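Local coordinates for putative uncharacterized protein (Campylobacter jejuni, PDB 5TPU) that is a WxcM-like protein of the cupin superfamily, with the cupin beta-barrel (jelly-roll) fold, and binds thymidine-5'-diphosphate in a pocket to which two subunits contribute, at residues 39-44 / 60-65; 70-75 / 81-86. The protein carries 3 engineered substitutions. All coordinates share one frame; numbering follows the deposited sequence.

Interaction 1: 39-44 / 60-65; sequences RVYYIF and LEQVLI. With TYD (thymidine-5'-diphosphate), chain E.
The phenol of Y41 is met on one face by the methyl of thymidine-5'-diphosphate and at its edge, in the ring plane, by the amide of Q62. Methyl carbon C5M stands over the ring centre, 3.7 Å above the plane of Y41, a CH-pi arrangement. At the hydroxyl end, Y41 OH lies 2.8 Å from Q62 NE2, with the amide plane turned 35° from the ring. The other end of that amide, Q62 OE1, is hydrogen-bonded to R101, which fixes its rotation. The guanidinium of R39 meets the ligand at its edge: R39 NH2 donates to O4 of the thymine over 2.8 Å, N-H...O angle 152°. R39 runs straight to CD and then bends (chi3 39°), and its NE is hydrogen-bonded to the carbonyl of D118. The side chains of L60 and R39 cross at about a right angle, and L60 CD1 comes obliquely to 3.6 Å from R39 NH1. Strand 111-116 lies between 39-44 and 62-68 in the cupin sheet, so the two segments meet through the ends of long side chains, at the ligand pocket. An aromatic ring suits a methyl-bearing base, and arginine suits its carbonyl. Together they contact the 5-methyl and O4, consistent with recognition of a thymine base, and the charge of R39 would be expected to polarise O4.

Interaction 2: 70-75 / 81-86; sequences SCDIIL and YEKICL
L75 and I84 meet methyl to methyl, L75 CD1 to I84 CD1 at 3.5 Å, closer than two methyls normally settle. Beside them I73 CD1 comes equally close to L86 CD1, 3.5 Å away; the chi1 of I73, -22°, is an unusual, nearly eclipsed setting, if modelled correctly, with CG1 on the L86 side. Branched aliphatic residues suit this face because it packs on L64 and L93 inside the protein. The two strands form an antiparallel beta hairpin, with 81-86 at the outer edge of one sheet of the cupin sandwich. C71, I73 and L75 make hydrogen-bonded pairs with L86, I84 and E82; the I73 N to I84 O bond is the straightest, at 172° and 2.8 Å. The face bearing D72, I74, K83 and C85 is looser and more exposed. K83 swings CG to the side opposite its own amide nitrogen (chi1 -174°), and its chain slants across that of D72, K83 CG lying 4.1 Å from D72 CB. A long lysine tolerates this open side, but K83 NZ is 4.5 Å from D72 OD2, too far for an ion pair, and OD2 is hydrogen-bonded to N105 instead. The amine of K104, of like charge, lies near that of K83.

Interactions 1 and 2 follow one another along the chain and sit on facing sheets of the sandwich, their centres about 15 Å apart. They meet through L64 of segment 60-65, whose CB lies 3.9 Å from L86 CD1; its CD2 also packs on I73, at a separation unusually short and doubtful in detail. Leucine and isoleucine thus fill the interior between them. Interaction 1 lies at the ligand, where Y125, R52 and R127, with R21 of the second subunit, also hydrogen-bond thymidine-5'-diphosphate. Interaction 2 is set back, the side chain of I73 being about 12 Å from a bound thymidine-5'-diphosphate. Strand 39-44 continues its sheet into the second subunit, whereas no other chain of the assembly touches the hairpin.

Interaction 1: 39-44 / 60-65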
loop_
_atom_site.group_PDB
_atom_site.type_symbol
_atom_site.label_atom_id
_atom_site.label_comp_id
_atom_site.label_asym_id
_atom_site.label_seq_id
_atom_site.Cartn_x
_atom_site.Cartn_y
_atom_site.Cartn_z
ATOM N N ARG A 39 -4.184 3.262 -8.415
ATOM C CA ARG A 39 -4.922 3.445 -7.182
ATOM C C ARG A 39 -4.337 2.473 -6.162
ATOM O O ARG A 39 -3.971 1.340 -6.470
ATOM C CB ARG A 39 -6.427 3.239 -7.393
ATOM C CG ARG A 39 -7.198 3.129 -6.091
ATOM C CD ARG A 39 -8.719 2.931 -6.212
ATOM N NE ARG A 39 -9.117 2.029 -7.297
ATOM C CZ ARG A 39 -10.130 1.185 -7.241
ATOM N NH1 ARG A 39 -10.411 0.440 -8.299
ATOM N NH2 ARG A 39 -10.882 1.069 -6.154
ATOM N N VAL A 40 -4.163 2.973 -4.948
ATOM C CA VAL A 40 -3.790 2.139 -3.841
ATOM C C VAL A 40 -4.856 2.453 -2.823
ATOM O O VAL A 40 -5.231 3.605 -2.588
ATOM C CB VAL A 40 -2.376 2.485 -3.329
ATOM C CG1 VAL A 40 -2.075 1.732 -2.049
ATOM C CG2 VAL A 40 -1.332 2.134 -4.364
ATOM N N TYR A 41 -5.402 1.419 -2.228
ATOM C CA TYR A 41 -6.288 1.651 -1.104
ATOM C C TYR A 41 -6.053 0.638 0.000
ATOM O O TYR A 41 -5.446 -0.425 -0.225
ATOM C CB TYR A 41 -7.745 1.655 -1.590
ATOM C CG TYR A 41 -8.339 0.355 -2.083
ATOM C CD1 TYR A 41 -9.020 -0.475 -1.216
ATOM C CD2 TYR A 41 -8.275 -0.020 -3.437
ATOM C CE1 TYR A 41 -9.578 -1.648 -1.666
ATOM C CE2 TYR A 41 -8.870 -1.203 -3.903
ATOM C CZ TYR A 41 -9.526 -1.992 -3.008
ATOM O OH TYR A 41 -10.123 -3.164 -3.353
ATOM N N TYR A 42 -6.490 0.990 1.206
ATOM C CA TYR A 42 -6.284 0.099 2.321
ATOM C C TYR A 42 -7.460 0.137 3.226
ATOM O O TYR A 42 -8.172 1.138 3.276
ATOM C CB TYR A 42 -4.937 0.316 3.001
ATOM C CG TYR A 42 -4.660 1.692 3.359
ATOM C CD1 TYR A 42 -4.904 2.152 4.655
ATOM C CD2 TYR A 42 -4.200 2.594 2.400
ATOM C CE1 TYR A 42 -4.706 3.486 4.992
ATOM C CE2 TYR A 42 -3.969 3.932 2.730
ATOM C CZ TYR A 42 -4.213 4.385 4.018
ATOM O OH TYR A 42 -4.004 5.727 4.338
ATOM N N ILE A 43 -7.726 -1.011 3.830
ATOM C CA ILE A 43 -8.844 -1.225 4.730
ATOM C C ILE A 43 -8.285 -1.639 6.082
ATOM O O ILE A 43 -7.360 -2.431 6.175
ATOM C CB ILE A 43 -9.794 -2.288 4.201
ATOM C CG1 ILE A 43 -10.362 -1.868 2.854
ATOM C CG2 ILE A 43 -10.955 -2.481 5.136
ATOM C CD1 ILE A 43 -11.034 -2.962 2.055
ATOM N N PHE A 44 -8.776 -0.985 7.118
ATOM C CA PHE A 44 -8.341 -1.204 8.491
ATOM C C PHE A 44 -9.570 -1.122 9.425
ATOM O O PHE A 44 -10.686 -0.915 8.966
ATOM C CB PHE A 44 -7.211 -0.194 8.865
ATOM C CG PHE A 44 -7.581 1.277 8.724
ATOM C CD1 PHE A 44 -7.891 2.034 9.843
ATOM C CD2 PHE A 44 -7.504 1.935 7.481
ATOM C CE1 PHE A 44 -8.187 3.392 9.746
ATOM C CE2 PHE A 44 -7.776 3.297 7.377
ATOM C CZ PHE A 44 -8.128 4.045 8.518
ATOM N N LEU A 60 -11.082 -4.642 -13.928
ATOM C CA LEU A 60 -10.222 -4.242 -12.828
ATOM C C LEU A 60 -9.388 -5.427 -12.351
ATOM O O LEU A 60 -9.905 -6.528 -12.029
ATOM C CB LEU A 60 -11.078 -3.678 -11.690
ATOM C CG LEU A 60 -10.326 -3.278 -10.405
ATOM C CD1 LEU A 60 -9.412 -2.110 -10.686
ATOM C CD2 LEU A 60 -11.326 -2.992 -9.281
ATOM N N GLU A 61 -8.093 -5.162 -12.293
ATOM C CA GLU A 61 -7.150 -6.055 -11.634
ATOM C C GLU A 61 -6.647 -5.470 -10.335
ATOM O O GLU A 61 -6.493 -4.239 -10.228
ATOM C CB GLU A 61 -5.960 -6.262 -12.537
ATOM C CG GLU A 61 -6.351 -6.917 -13.865
ATOM C CD GLU A 61 -5.152 -6.990 -14.778
ATOM O OE1 GLU A 61 -4.290 -7.899 -14.647
ATOM O OE2 GLU A 61 -5.068 -6.074 -15.593
ATOM N N GLN A 62 -6.361 -6.361 -9.388
ATOM C CA GLN A 62 -5.837 -5.984 -8.076
ATOM C C GLN A 62 -4.747 -6.914 -7.544
ATOM O O GLN A 62 -4.697 -8.103 -7.868
ATOM C CB GLN A 62 -6.968 -5.953 -7.042
ATOM C CG GLN A 62 -8.080 -4.940 -7.289
ATOM C CD GLN A 62 -9.379 -5.398 -6.639
ATOM O OE1 GLN A 62 -9.897 -6.476 -6.948
ATOM N NE2 GLN A 62 -9.860 -4.631 -5.700
ATOM N N VAL A 63 -3.911 -6.388 -6.659
ATOM C CA VAL A 63 -3.116 -7.248 -5.786
ATOM C C VAL A 63 -3.421 -6.947 -4.346
ATOM O O VAL A 63 -3.298 -5.799 -3.942
ATOM C CB VAL A 63 -1.624 -7.088 -6.065
ATOM C CG1 VAL A 63 -0.801 -7.771 -4.977
ATOM C CG2 VAL A 63 -1.326 -7.632 -7.443
ATOM N N LEU A 64 -3.805 -7.974 -3.598
ATOM C CA LEU A 64 -4.190 -7.871 -2.175
ATOM C C LEU A 64 -3.055 -8.318 -1.281
ATOM O O LEU A 64 -2.558 -9.433 -1.473
ATOM C CB LEU A 64 -5.409 -8.760 -1.865
ATOM C CG LEU A 64 -6.796 -8.170 -2.176
ATOM C CD1 LEU A 64 -6.889 -7.735 -3.628
ATOM C CD2 LEU A 64 -7.874 -9.175 -1.851
ATOM N N ILE A 65 -2.665 -7.501 -0.300
ATOM C CA ILE A 65 -1.657 -7.894 0.689
ATOM C C ILE A 65 -2.221 -7.659 2.090
ATOM O O ILE A 65 -2.679 -6.575 2.396
ATOM C CB ILE A 65 -0.392 -7.045 0.471
ATOM C CG1 ILE A 65 0.232 -7.345 -0.888
ATOM C CG2 ILE A 65 0.648 -7.258 1.562
ATOM C CD1 ILE A 65 1.044 -6.200 -1.449
HETATM P PA TYD E . -16.317 -1.428 -0.852
HETATM O O1A TYD E . -16.433 -2.272 0.384
HETATM O O2A TYD E . -15.350 -1.692 -1.945
HETATM O O3A TYD E . -17.707 -1.212 -1.619
HETATM P PB TYD E . -19.193 -1.428 -1.015
HETATM O O1B TYD E . -19.985 -0.504 -1.955
HETATM O O2B TYD E . -19.134 -0.888 0.382
HETATM O O3B TYD E . -19.406 -2.905 -1.104
HETATM O "O5'" TYD E . -15.746 -0.036 -0.390
HETATM C "C5'" TYD E . -16.058 0.489 0.896
HETATM C "C4'" TYD E . -16.359 1.958 0.767
HETATM O "O4'" TYD E . -15.288 2.697 0.173
HETATM C "C3'" TYD E . -17.538 2.168 -0.133
HETATM O "O3'" TYD E . -18.371 3.092 0.593
HETATM C "C2'" TYD E . -16.939 2.619 -1.477
HETATM C "C1'" TYD E . -15.671 3.293 -1.019
HETATM N N1 TYD E . -14.499 3.139 -1.837
HETATM C C2 TYD E . -13.812 4.299 -2.257
HETATM O O2 TYD E . -14.231 5.442 -1.917
HETATM N N3 TYD E . -12.708 4.186 -3.009
HETATM C C4 TYD E . -12.195 2.990 -3.372
HETATM O O4 TYD E . -11.151 2.943 -4.059
HETATM C C5 TYD E . -12.888 1.776 -2.913
HETATM C C5M TYD E . -12.413 0.408 -3.252
HETATM C C6 TYD E . -14.024 1.906 -2.132
#

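Interaction 2: 70-75 / 81-86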
loop_
_atom_site.group_PDB
_atom_site.type_symbol
_atom_site.label_atom_id
_atom_site.label_comp_id
_atom_site.label_asym_id
_atom_site.label_seq_id
_atom_site.Cartn_x
_atom_site.Cartn_y
_atom_site.Cartn_z
ATOM N N SER A 70 -5.402 -11.261 9.463
ATOM C CA SER A 70 -5.814 -12.233 8.509
ATOM C C SER A 70 -7.237 -12.071 8.035
ATOM O O SER A 70 -8.065 -11.389 8.629
ATOM C CB SER A 70 -5.579 -13.651 9.018
ATOM O OG SER A 70 -6.530 -13.958 9.993
ATOM N N CYS A 71 -7.487 -12.709 6.906
ATOM C CA CYS A 71 -8.834 -12.850 6.351
ATOM C C CYS A 71 -8.893 -14.010 5.368
ATOM O O CYS A 71 -7.878 -14.547 4.996
ATOM C CB CYS A 71 -9.322 -11.567 5.659
ATOM S SG CYS A 71 -8.575 -11.329 4.041
ATOM N N ASP A 72 -10.115 -14.378 4.993
ATOM C CA ASP A 72 -10.436 -15.322 3.943
ATOM C C ASP A 72 -11.070 -14.559 2.801
ATOM O O ASP A 72 -11.919 -13.673 3.022
ATOM C CB ASP A 72 -11.438 -16.380 4.448
ATOM C CG ASP A 72 -10.876 -17.201 5.553
ATOM O OD1 ASP A 72 -9.639 -17.426 5.540
ATOM O OD2 ASP A 72 -11.645 -17.584 6.439
ATOM N N ILE A 73 -10.624 -14.919 1.597
ATOM C CA ILE A 73 -11.171 -14.450 0.339
ATOM C C ILE A 73 -11.690 -15.675 -0.354
ATOM O O ILE A 73 -10.929 -16.610 -0.634
ATOM C CB ILE A 73 -10.144 -13.862 -0.657
ATOM C CG1 ILE A 73 -8.869 -13.406 0.046
ATOM C CG2 ILE A 73 -10.827 -12.836 -1.563
ATOM C CD1 ILE A 73 -8.465 -11.958 -0.137
ATOM N N ILE A 74 -12.984 -15.657 -0.638
ATOM C CA ILE A 74 -13.558 -16.627 -1.523
ATOM C C ILE A 74 -13.569 -16.052 -2.933
ATOM O O ILE A 74 -14.164 -15.022 -3.211
ATOM C CB ILE A 74 -14.946 -17.000 -1.048
ATOM C CG1 ILE A 74 -14.857 -17.407 0.418
ATOM C CG2 ILE A 74 -15.514 -18.113 -1.923
ATOM C CD1 ILE A 74 -16.075 -18.162 0.906
ATOM N N LEU A 75 -12.839 -16.692 -3.817
ATOM C CA LEU A 75 -12.814 -16.303 -5.213
ATOM C C LEU A 75 -13.738 -17.224 -6.011
ATOM O O LEU A 75 -13.899 -18.401 -5.647
ATOM C CB LEU A 75 -11.405 -16.424 -5.758
ATOM C CG LEU A 75 -10.289 -15.552 -5.182
ATOM C CD1 LEU A 75 -8.952 -16.028 -5.730
ATOM C CD2 LEU A 75 -10.489 -14.110 -5.591
ATOM N N TYR A 81 -14.768 -22.259 -7.383
ATOM C CA TYR A 81 -14.539 -21.337 -6.292
ATOM C C TYR A 81 -13.478 -21.888 -5.357
ATOM O O TYR A 81 -13.271 -23.090 -5.274
ATOM C CB TYR A 81 -15.854 -21.000 -5.578
ATOM C CG TYR A 81 -16.385 -22.114 -4.725
ATOM C CD1 TYR A 81 -16.013 -22.218 -3.388
ATOM C CD2 TYR A 81 -17.258 -23.068 -5.249
ATOM C CE1 TYR A 81 -16.484 -23.246 -2.594
ATOM C CE2 TYR A 81 -17.741 -24.103 -4.456
ATOM C CZ TYR A 81 -17.351 -24.182 -3.128
ATOM O OH TYR A 81 -17.810 -25.187 -2.317
ATOM N N GLU A 82 -12.780 -20.987 -4.678
ATOM C CA GLU A 82 -11.653 -21.346 -3.854
ATOM C C GLU A 82 -11.590 -20.310 -2.731
ATOM O O GLU A 82 -11.790 -19.128 -2.977
ATOM C CB GLU A 82 -10.365 -21.354 -4.677
ATOM C CG GLU A 82 -9.214 -22.138 -4.052
ATOM C CD GLU A 82 -9.288 -23.661 -4.253
ATOM O OE1 GLU A 82 -8.206 -24.314 -4.212
ATOM O OE2 GLU A 82 -10.408 -24.210 -4.442
ATOM N N LYS A 83 -11.388 -20.794 -1.514
ATOM C CA LYS A 83 -11.202 -19.978 -0.335
ATOM C C LYS A 83 -9.713 -19.834 -0.180
ATOM O O LYS A 83 -8.949 -20.756 -0.439
ATOM C CB LYS A 83 -11.779 -20.634 0.915
ATOM C CG LYS A 83 -11.741 -19.738 2.154
ATOM C CD LYS A 83 -12.204 -20.437 3.432
ATOM C CE LYS A 83 -13.711 -20.669 3.448
ATOM N NZ LYS A 83 -14.217 -20.878 4.833
ATOM N N ILE A 84 -9.276 -18.643 0.155
ATOM C CA ILE A 84 -7.856 -18.391 0.331
ATOM C C ILE A 84 -7.701 -17.546 1.567
ATOM O O ILE A 84 -8.380 -16.535 1.661
ATOM C CB ILE A 84 -7.302 -17.596 -0.833
ATOM C CG1 ILE A 84 -7.680 -18.354 -2.113
ATOM C CG2 ILE A 84 -5.803 -17.452 -0.620
ATOM C CD1 ILE A 84 -7.117 -17.811 -3.393
ATOM N N CYS A 85 -6.834 -17.993 2.475
ATOM C CA CYS A 85 -6.476 -17.268 3.676
ATOM C C CYS A 85 -5.253 -16.420 3.392
ATOM O O CYS A 85 -4.183 -16.937 3.036
ATOM C CB CYS A 85 -6.157 -18.215 4.836
ATOM S SG CYS A 85 -5.807 -17.261 6.358
ATOM N N LEU A 86 -5.399 -15.117 3.586
ATOM C CA LEU A 86 -4.246 -14.213 3.586
ATOM C C LEU A 86 -3.883 -13.896 5.048
ATOM O O LEU A 86 -4.751 -13.537 5.855
ATOM C CB LEU A 86 -4.611 -12.925 2.890
ATOM C CG LEU A 86 -5.099 -12.964 1.445
ATOM C CD1 LEU A 86 -5.120 -11.528 0.904
ATOM C CD2 LEU A 86 -4.170 -13.816 0.604
#